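Local coordinates for hypothetical protein (Pseudomonas aeruginosa, PDB 2IGS) that is of unknown function but has a helix-rich alpha-beta fold and belongs to a family grouped with the lysozyme-like proteins, at residues 90-93 / 94-98; 157-160 / 161-165; 167-170 / 171-175; 191-194 / 195-199. One frame throughout, in Å; residues are numbered along the deposited sequence.

Contact 1: residues 90-93 / 94-98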
loop_
_atom_site.group_PDB
_atom_site.type_symbol
_atom_site.label_atom_id
_atom_site.label_comp_id
_atom_site.label_asym_id
_atom_site.label_seq_id
_atom_site.Cartn_x
_atom_site.Cartn_y
_atom_site.Cartn_z
ATOM N N VAL F 90 18.296 -14.961 52.883
ATOM C CA VAL F 90 18.737 -13.671 52.378
ATOM C C VAL F 90 19.598 -13.900 51.133
ATOM O O VAL F 90 19.380 -13.277 50.104
ATOM C CB VAL F 90 19.487 -12.858 53.457
ATOM C CG1 VAL F 90 20.212 -11.683 52.837
ATOM C CG2 VAL F 90 18.524 -12.386 54.574
ATOM N N CYS F 91 20.521 -14.847 51.214
ATOM C CA CYS F 91 21.437 -15.116 50.111
ATOM C C CYS F 91 20.828 -15.857 48.927
ATOM O O CYS F 91 20.910 -15.388 47.793
ATOM C CB CYS F 91 22.648 -15.868 50.626
ATOM S SG CYS F 91 23.601 -14.823 51.731
ATOM N N ASN F 92 20.213 -17.004 49.215
ATOM C CA ASN F 92 19.770 -17.938 48.190
ATOM C C ASN F 92 18.297 -17.847 47.813
ATOM O O ASN F 92 17.867 -18.494 46.863
ATOM C CB ASN F 92 20.130 -19.370 48.602
ATOM C CG ASN F 92 21.606 -19.522 48.952
ATOM O OD1 ASN F 92 22.470 -18.833 48.396
ATOM N ND2 ASN F 92 21.901 -20.422 49.886
ATOM N N VAL F 93 17.518 -17.056 48.542
ATOM C CA VAL F 93 16.130 -16.787 48.118
ATOM C C VAL F 93 15.919 -15.344 47.652
ATOM O O VAL F 93 15.258 -15.100 46.646
ATOM C CB VAL F 93 15.082 -17.205 49.192
ATOM C CG1 VAL F 93 13.643 -16.876 48.729
ATOM C CG2 VAL F 93 15.222 -18.702 49.517
ATOM N N GLU F 94 16.529 -14.396 48.353
ATOM C CA GLU F 94 16.290 -12.979 48.108
ATOM C C GLU F 94 17.307 -12.275 47.201
ATOM O O GLU F 94 16.935 -11.671 46.183
ATOM C CB GLU F 94 16.136 -12.245 49.442
ATOM C CG GLU F 94 15.095 -12.906 50.371
ATOM C CD GLU F 94 15.089 -12.335 51.779
ATOM O OE1 GLU F 94 14.954 -13.110 52.745
ATOM O OE2 GLU F 94 15.221 -11.106 51.936
ATOM N N ILE F 95 18.580 -12.367 47.550
ATOM C CA ILE F 95 19.585 -11.509 46.939
ATOM C C ILE F 95 20.275 -12.057 45.669
ATOM O O ILE F 95 20.175 -11.458 44.587
ATOM C CB ILE F 95 20.585 -10.984 48.001
ATOM C CG1 ILE F 95 19.820 -10.119 49.025
ATOM C CG2 ILE F 95 21.720 -10.189 47.334
ATOM C CD1 ILE F 95 20.685 -9.393 50.064
ATOM N N LEU F 96 20.968 -13.183 45.776
ATOM C CA LEU F 96 21.693 -13.680 44.597
ATOM C C LEU F 96 20.738 -13.996 43.424
ATOM O O LEU F 96 21.048 -13.663 42.279
ATOM C CB LEU F 96 22.634 -14.852 44.957
ATOM C CG LEU F 96 23.673 -14.571 46.062
ATOM C CD1 LEU F 96 24.570 -15.764 46.334
ATOM C CD2 LEU F 96 24.527 -13.341 45.781
ATOM N N PRO F 97 19.566 -14.616 43.702
ATOM C CA PRO F 97 18.595 -14.805 42.618
ATOM C C PRO F 97 18.108 -13.501 41.986
ATOM O O PRO F 97 17.905 -13.446 40.774
ATOM C CB PRO F 97 17.440 -15.540 43.311
ATOM C CG PRO F 97 18.099 -16.242 44.488
ATOM C CD PRO F 97 19.088 -15.225 44.965
ATOM N N LEU F 98 17.931 -12.461 42.791
ATOM C CA LEU F 98 17.603 -11.145 42.262
ATOM C C LEU F 98 18.706 -10.628 41.344
ATOM O O LEU F 98 18.433 -10.131 40.256
ATOM C CB LEU F 98 17.362 -10.132 43.388
ATOM C CG LEU F 98 16.799 -8.768 42.938
ATOM C CD1 LEU F 98 15.978 -8.119 44.067
ATOM C CD2 LEU F 98 17.909 -7.811 42.442
#
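Val90 lays its CG1 methyl alongside the outer end of Ile95, CG1 to CD1 3.6 Å, the two side chains running next to each other in the same direction. CG1 of Val90 stands anti to the backbone N (chi1 167°), which turns this methyl toward Ile95 and the other, CG2, toward the Glu94 carboxylate. Ile79 of helix 63-82 touches both Val90 and Ile95, while Tyr20 and Phe23 of helix 12-27 close over Ile95. The spacing of five residues reflects the backbone: Ile95 N bonds to Val90 O at 2.8 Å, nearly along the C=O axis, and Leu96 N to Cys91 O at 3.0 Å, in the carbonyl plane. The Pro97 ring sits over the preceding turn with CG 3.3 Å from Asn92 O. Glu94 reaches back across Val90, its carboxylate shared between Arg82 and Arg89 in two salt bridges, an arrangement that probably favours the charged form. The sulfur of Cys91 leads out of the turn to its disulfide with Cys27, tying this helix to helix 12-27. The two successive i to i+5 bonds mark a pi-type turn (pi-bulge) within an alpha-helix; the kink at Pro97, which has no N-H, follows it here.

Contact 2: residues 157-160 / 161-165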
loop_
_atom_site.group_PDB
_atom_site.type_symbol
_atom_site.label_atom_id
_atom_site.label_comp_id
_atom_site.label_asym_id
_atom_site.label_seq_id
_atom_site.Cartn_x
_atom_site.Cartn_y
_atom_site.Cartn_z
ATOM N N ARG F 157 -2.971 -7.254 34.395
ATOM C CA ARG F 157 -4.319 -7.592 33.935
ATOM C C ARG F 157 -4.279 -8.398 32.654
ATOM O O ARG F 157 -5.071 -9.306 32.417
ATOM C CB ARG F 157 -5.106 -6.308 33.662
ATOM C CG ARG F 157 -6.465 -6.502 32.974
ATOM C CD ARG F 157 -7.458 -7.182 33.898
ATOM N NE ARG F 157 -8.748 -7.416 33.258
ATOM C CZ ARG F 157 -9.020 -8.468 32.491
ATOM N NH1 ARG F 157 -8.086 -9.387 32.259
ATOM N NH2 ARG F 157 -10.219 -8.604 31.938
ATOM N N THR F 158 -3.303 -8.045 31.845
ATOM C CA THR F 158 -3.201 -8.515 30.513
ATOM C C THR F 158 -2.211 -9.689 30.421
ATOM O O THR F 158 -2.217 -10.451 29.452
ATOM C CB THR F 158 -2.821 -7.284 29.689
ATOM O OG1 THR F 158 -3.918 -6.937 28.836
ATOM C CG2 THR F 158 -1.528 -7.435 28.946
ATOM N N LEU F 159 -1.374 -9.821 31.443
ATOM C CA LEU F 159 -0.345 -10.841 31.492
ATOM C C LEU F 159 -0.936 -12.249 31.557
ATOM O O LEU F 159 -1.872 -12.529 32.313
ATOM C CB LEU F 159 0.577 -10.570 32.682
ATOM C CG LEU F 159 1.667 -11.539 33.084
ATOM C CD1 LEU F 159 2.557 -11.818 31.908
ATOM C CD2 LEU F 159 2.424 -10.889 34.194
ATOM N N THR F 160 -0.383 -13.131 30.739
ATOM C CA THR F 160 -0.886 -14.495 30.605
ATOM C C THR F 160 -0.322 -15.370 31.739
ATOM O O THR F 160 0.854 -15.204 32.110
ATOM C CB THR F 160 -0.467 -15.028 29.223
ATOM O OG1 THR F 160 -1.314 -14.465 28.206
ATOM C CG2 THR F 160 -0.538 -16.515 29.161
ATOM N N PRO F 161 -1.142 -16.305 32.300
ATOM C CA PRO F 161 -0.622 -17.224 33.325
ATOM C C PRO F 161 0.586 -18.025 32.828
ATOM O O PRO F 161 1.455 -18.385 33.627
ATOM C CB PRO F 161 -1.807 -18.167 33.600
ATOM C CG PRO F 161 -2.711 -18.029 32.414
ATOM C CD PRO F 161 -2.566 -16.576 32.024
ATOM N N GLY F 162 0.635 -18.283 31.522
ATOM C CA GLY F 162 1.761 -18.969 30.893
ATOM C C GLY F 162 3.028 -18.140 30.812
ATOM O O GLY F 162 4.094 -18.576 31.248
ATOM N N THR F 163 2.921 -16.943 30.246
ATOM C CA THR F 163 4.078 -16.041 30.115
ATOM C C THR F 163 4.551 -15.517 31.473
ATOM O O THR F 163 5.710 -15.133 31.616
ATOM C CB THR F 163 3.850 -14.913 29.064
ATOM O OG1 THR F 163 4.325 -13.653 29.556
ATOM C CG2 THR F 163 2.418 -14.798 28.754
ATOM N N TRP F 164 3.654 -15.547 32.458
ATOM C CA TRP F 164 4.006 -15.330 33.858
ATOM C C TRP F 164 4.924 -16.435 34.396
ATOM O O TRP F 164 5.921 -16.154 35.069
ATOM C CB TRP F 164 2.741 -15.226 34.702
ATOM C CG TRP F 164 2.965 -15.355 36.168
ATOM C CD1 TRP F 164 2.659 -16.429 36.940
ATOM C CD2 TRP F 164 3.534 -14.378 37.046
ATOM N NE1 TRP F 164 2.993 -16.185 38.242
ATOM C CE2 TRP F 164 3.531 -14.931 38.339
ATOM C CE3 TRP F 164 4.040 -13.086 36.867
ATOM C CZ2 TRP F 164 4.019 -14.248 39.450
ATOM C CZ3 TRP F 164 4.521 -12.402 37.982
ATOM C CH2 TRP F 164 4.509 -12.990 39.255
ATOM N N GLN F 165 4.569 -17.684 34.093
ATOM C CA GLN F 165 5.361 -18.854 34.486
ATOM C C GLN F 165 6.757 -18.800 33.857
ATOM O O GLN F 165 7.739 -19.247 34.465
ATOM C CB GLN F 165 4.657 -20.154 34.067
ATOM C CG GLN F 165 3.373 -20.500 34.832
ATOM C CD GLN F 165 2.691 -21.759 34.303
ATOM O OE1 GLN F 165 3.340 -22.778 34.061
ATOM N NE2 GLN F 165 1.376 -21.691 34.125
#
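Leu159 provides the apolar part of this turn, dividing its two methyls between neighbouring residues of helix 161-165. CD2 comes obliquely to the benzo part of the Trp164 indole, 3.8 Å from CE3, and CD1 lies 3.5 Å from Thr163 OG1. The leucine reaches both because CG is anti to the backbone N (chi1 174°) and the next torsion, 55°, spreads the methyls over the first turn. The indole is packed by Leu169 and Val181, and Lys174 makes a cation-pi contact with it.

The polar part is mostly backbone. Thr160 occupies the N-cap position, yet its hydroxyl makes no capping bond; its carbonyl instead accepts Trp164 N at 2.8 Å, with an N-H...O angle of 152°. At the next residue, Pro161 O receives Gln165 N at 3.2 Å. Away from the helix, the guanidinium of Arg157 forms a salt bridge with Glu145.

Across a subunit interface, Arg25 and Pro29 of a second subunit pack on Thr160 and Thr163, respectively. Ala138 of a third subunit touches Thr158.

With Pro161 as first residue, the helix gives up one N-H at a position where no intrahelical partner is required. The chemistry implies a short helix started by proline and a main-chain bond, without a side-chain capping bond from Thr160, and with Leu159 packed on Trp164 beside it.

Contact 3: residues 167-170 / 171-175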
loop_
_atom_site.group_PDB
_atom_site.type_symbol
_atom_site.label_atom_id
_atom_site.label_comp_id
_atom_site.label_asym_id
_atom_site.label_seq_id
_atom_site.Cartn_x
_atom_site.Cartn_y
_atom_site.Cartn_z
HETATM N N MSE F 167 8.523 -16.121 33.192
HETATM C CA MSE F 167 9.329 -15.016 33.696
HETATM C C MSE F 167 10.370 -15.496 34.707
HETATM O O MSE F 167 10.068 -16.301 35.576
HETATM C CB MSE F 167 8.433 -13.958 34.327
HETATM C CG MSE F 167 7.760 -13.080 33.295
HETATM SE SE MSE F 167 6.318 -11.975 33.980
HETATM C CE MSE F 167 5.305 -12.010 32.350
ATOM N N THR F 168 11.595 -15.000 34.584
ATOM C CA THR F 168 12.649 -15.282 35.568
ATOM C C THR F 168 12.627 -14.213 36.687
ATOM O O THR F 168 12.974 -13.039 36.467
ATOM C CB THR F 168 14.031 -15.351 34.890
ATOM O OG1 THR F 168 13.948 -16.214 33.756
ATOM C CG2 THR F 168 15.068 -15.900 35.838
ATOM N N LEU F 169 12.218 -14.643 37.879
ATOM C CA LEU F 169 11.879 -13.741 38.974
ATOM C C LEU F 169 12.118 -14.421 40.326
ATOM O O LEU F 169 11.715 -15.579 40.506
ATOM C CB LEU F 169 10.409 -13.354 38.825
ATOM C CG LEU F 169 9.838 -12.017 39.287
ATOM C CD1 LEU F 169 10.729 -10.835 38.974
ATOM C CD2 LEU F 169 8.482 -11.851 38.624
ATOM N N PRO F 170 12.790 -13.732 41.278
ATOM C CA PRO F 170 12.935 -14.324 42.617
ATOM C C PRO F 170 11.579 -14.628 43.248
ATOM O O PRO F 170 10.582 -13.944 42.946
ATOM C CB PRO F 170 13.657 -13.239 43.432
ATOM C CG PRO F 170 13.514 -11.986 42.646
ATOM C CD PRO F 170 13.440 -12.415 41.199
ATOM N N GLU F 171 11.568 -15.655 44.100
ATOM C CA GLU F 171 10.382 -16.167 44.793
ATOM C C GLU F 171 9.455 -15.081 45.345
ATOM O O GLU F 171 8.251 -15.083 45.068
ATOM C CB GLU F 171 10.800 -17.099 45.942
ATOM C CG GLU F 171 11.296 -18.473 45.504
ATOM C CD GLU F 171 11.878 -19.307 46.651
ATOM O OE1 GLU F 171 11.355 -19.231 47.787
ATOM O OE2 GLU F 171 12.860 -20.042 46.406
ATOM N N ASP F 172 10.029 -14.165 46.120
ATOM C CA ASP F 172 9.248 -13.177 46.899
ATOM C C ASP F 172 8.480 -12.160 46.042
ATOM O O ASP F 172 7.382 -11.744 46.406
ATOM C CB ASP F 172 10.135 -12.459 47.917
ATOM C CG ASP F 172 10.539 -13.357 49.079
ATOM O OD1 ASP F 172 11.559 -13.054 49.732
ATOM O OD2 ASP F 172 9.836 -14.360 49.350
ATOM N N ILE F 173 9.065 -11.778 44.909
ATOM C CA ILE F 173 8.391 -10.931 43.921
ATOM C C ILE F 173 7.304 -11.713 43.184
ATOM O O ILE F 173 6.189 -11.223 42.982
ATOM C CB ILE F 173 9.404 -10.274 42.933
ATOM C CG1 ILE F 173 10.554 -9.614 43.708
ATOM C CG2 ILE F 173 8.700 -9.237 42.054
ATOM C CD1 ILE F 173 11.538 -8.855 42.848
ATOM N N LYS F 174 7.627 -12.939 42.797
ATOM C CA LYS F 174 6.643 -13.865 42.221
ATOM C C LYS F 174 5.417 -14.069 43.150
ATOM O O LYS F 174 4.277 -14.068 42.690
ATOM C CB LYS F 174 7.319 -15.207 41.875
ATOM C CG LYS F 174 6.819 -15.848 40.594
ATOM C CD LYS F 174 7.326 -17.279 40.433
ATOM C CE LYS F 174 6.532 -18.080 39.353
ATOM N NZ LYS F 174 6.727 -17.595 37.915
ATOM N N ALA F 175 5.659 -14.208 44.452
ATOM C CA ALA F 175 4.594 -14.396 45.440
ATOM C C ALA F 175 3.741 -13.141 45.674
ATOM O O ALA F 175 2.532 -13.232 45.950
ATOM C CB ALA F 175 5.183 -14.893 46.769
#
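Ile173 fills the angle between Leu169 and Pro170, meeting each with a different branch. Its CG1 arm leans obliquely on the proline ring, CD1 to Pro170 CG 3.7 Å, while CG2 lies 4.0 Å from Leu169 CD1, the leucine and isoleucine side chains crossing at about a right angle. This division follows from chi1 of -49°, which puts CG1 beside the backbone N of Ile173 and CG2 anti to it. Thr205 and Thr208 of helix 203-216 touch the isoleucine, Ala212 of the same helix touches Leu169, and Ser101 of helix 87-113 lies against Pro170. Here helix 171-177 begins, with Pro170 at its N-cap position: the carbonyl O of Pro170 takes an almost straight bond from Lys174 N, 3.1 Å at 175°, and a weak one from Ile173 N at 3.3 Å. The opposite character appears at Glu171, an exposed residue that contributes little to this packing. Lys174 brings only the root of its side chain to the turn, CB lying 3.7 Å from Pro170 O. Asp172 stands to one side, its carboxylate held in a salt bridge to Arg89.

Contact 4: residues 191-194 / 195-199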
loop_
_atom_site.group_PDB
_atom_site.type_symbol
_atom_site.label_atom_id
_atom_site.label_comp_id
_atom_site.label_asym_id
_atom_site.label_seq_id
_atom_site.Cartn_x
_atom_site.Cartn_y
_atom_site.Cartn_z
ATOM N N SER F 191 -8.808 -4.870 45.870
ATOM C CA SER F 191 -8.324 -3.815 46.757
ATOM C C SER F 191 -7.175 -4.313 47.618
ATOM O O SER F 191 -6.140 -3.638 47.731
ATOM C CB SER F 191 -9.433 -3.310 47.677
ATOM O OG SER F 191 -10.570 -2.968 46.907
ATOM N N ASP F 192 -7.373 -5.481 48.234
ATOM C CA ASP F 192 -6.309 -6.131 48.986
ATOM C C ASP F 192 -5.047 -6.348 48.134
ATOM O O ASP F 192 -3.955 -6.032 48.593
ATOM C CB ASP F 192 -6.796 -7.452 49.584
ATOM C CG ASP F 192 -7.639 -7.261 50.860
ATOM O OD1 ASP F 192 -7.851 -6.112 51.328
ATOM O OD2 ASP F 192 -8.099 -8.294 51.405
ATOM N N VAL F 193 -5.204 -6.883 46.916
ATOM C CA VAL F 193 -4.058 -7.207 46.033
ATOM C C VAL F 193 -3.384 -5.942 45.508
ATOM O O VAL F 193 -2.162 -5.831 45.536
ATOM C CB VAL F 193 -4.439 -8.199 44.850
ATOM C CG1 VAL F 193 -3.272 -8.392 43.863
ATOM C CG2 VAL F 193 -4.833 -9.564 45.395
ATOM N N PHE F 194 -4.192 -4.985 45.074
ATOM C CA PHE F 194 -3.724 -3.665 44.670
ATOM C C PHE F 194 -2.787 -3.088 45.743
ATOM O O PHE F 194 -1.686 -2.603 45.446
ATOM C CB PHE F 194 -4.937 -2.737 44.452
ATOM C CG PHE F 194 -4.595 -1.383 43.875
ATOM C CD1 PHE F 194 -3.765 -0.497 44.553
ATOM C CD2 PHE F 194 -5.157 -0.974 42.674
ATOM C CE1 PHE F 194 -3.471 0.748 44.022
ATOM C CE2 PHE F 194 -4.886 0.281 42.145
ATOM C CZ PHE F 194 -4.038 1.142 42.824
ATOM N N ASN F 195 -3.224 -3.173 46.990
ATOM C CA ASN F 195 -2.504 -2.531 48.086
ATOM C C ASN F 195 -1.352 -3.275 48.748
ATOM O O ASN F 195 -0.396 -2.638 49.207
ATOM C CB ASN F 195 -3.478 -1.890 49.056
ATOM C CG ASN F 195 -4.085 -0.649 48.443
ATOM O OD1 ASN F 195 -3.358 0.291 48.126
ATOM N ND2 ASN F 195 -5.389 -0.676 48.167
ATOM N N THR F 196 -1.432 -4.604 48.718
ATOM C CA THR F 196 -0.302 -5.501 48.988
ATOM C C THR F 196 0.884 -5.224 48.056
ATOM O O THR F 196 2.035 -5.131 48.505
ATOM C CB THR F 196 -0.692 -6.994 48.778
ATOM O OG1 THR F 196 -1.784 -7.305 49.627
ATOM C CG2 THR F 196 0.447 -7.913 49.163
ATOM N N ILE F 197 0.592 -5.133 46.768
ATOM C CA ILE F 197 1.619 -4.951 45.741
ATOM C C ILE F 197 2.232 -3.572 45.905
ATOM O O ILE F 197 3.451 -3.430 45.969
ATOM C CB ILE F 197 1.070 -5.168 44.290
ATOM C CG1 ILE F 197 0.691 -6.658 44.086
ATOM C CG2 ILE F 197 2.112 -4.709 43.258
ATOM C CD1 ILE F 197 0.054 -6.972 42.713
ATOM N N LYS F 198 1.371 -2.577 46.034
ATOM C CA LYS F 198 1.798 -1.235 46.264
ATOM C C LYS F 198 2.737 -1.133 47.458
ATOM O O LYS F 198 3.841 -0.600 47.342
ATOM C CB LYS F 198 0.579 -0.374 46.504
ATOM C CG LYS F 198 0.803 1.017 46.057
ATOM C CD LYS F 198 0.266 1.957 47.081
ATOM C CE LYS F 198 0.085 3.342 46.517
ATOM N NZ LYS F 198 1.178 3.832 45.682
ATOM N N SER F 199 2.291 -1.634 48.597
ATOM C CA SER F 199 3.054 -1.558 49.841
ATOM C C SER F 199 4.317 -2.404 49.829
ATOM O O SER F 199 5.307 -2.017 50.441
ATOM C CB SER F 199 2.181 -1.970 51.015
ATOM O OG SER F 199 1.134 -1.047 51.167
#
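The carbonyl oxygen of Asp192 is gripped twice by Thr196, once by the backbone N at 2.9 Å and once by the hydroxyl OG1 at 2.7 Å. This is the familiar threonine i to i-4 bond of an alpha-helix, here helix 190-200. The two donors arrive from opposite faces of the carbonyl plane, OG1 well above it at 41°. The hydroxyl gets there because OG1 lies beside the backbone N (chi1 -58°), folded back along the helix. Ser191 O is held in a similar way by Asn195: the main-chain N bonds to it at 3.0 Å, and the side-chain ND2 adds a weak bond. The Asn195 amide also flanks the Phe194 ring, the two planes 43° apart, with OD1 3.7 Å from Phe194 CD1. On the inward side Val193 and Ile197 run next to each other, CG1 to CD1 3.8 Å, and rest on Leu148 of the small antiparallel sheet; Phe194 touches Leu148 and Val132 there. Exposed hydroxyl and amide groups thus lie along one side of the helix and branched aliphatics along another. One turn after Thr196 the pattern recurs in Ser199, whose OG donates to Asn195 O at 3.0 Å.

From the N terminus, contact 1 comes first, inside helix 87-113. The chain then builds the small three-stranded sheet before contact 2 turns the loop after strand 154-155 into helix 161-165. Contact 3 follows at the start of helix 171-177, and contact 4 within helix 190-200, which lies on the sheet. All four are local and in series, so none nests in or crosses another. Contact 3 is the hub, touching both contact 1 and contact 2: toward contact 1, Asp172 packs on Glu94 and Pro170 on Leu98. Contact 4 stands apart, its nearest atoms about 7 Å from those of contact 3.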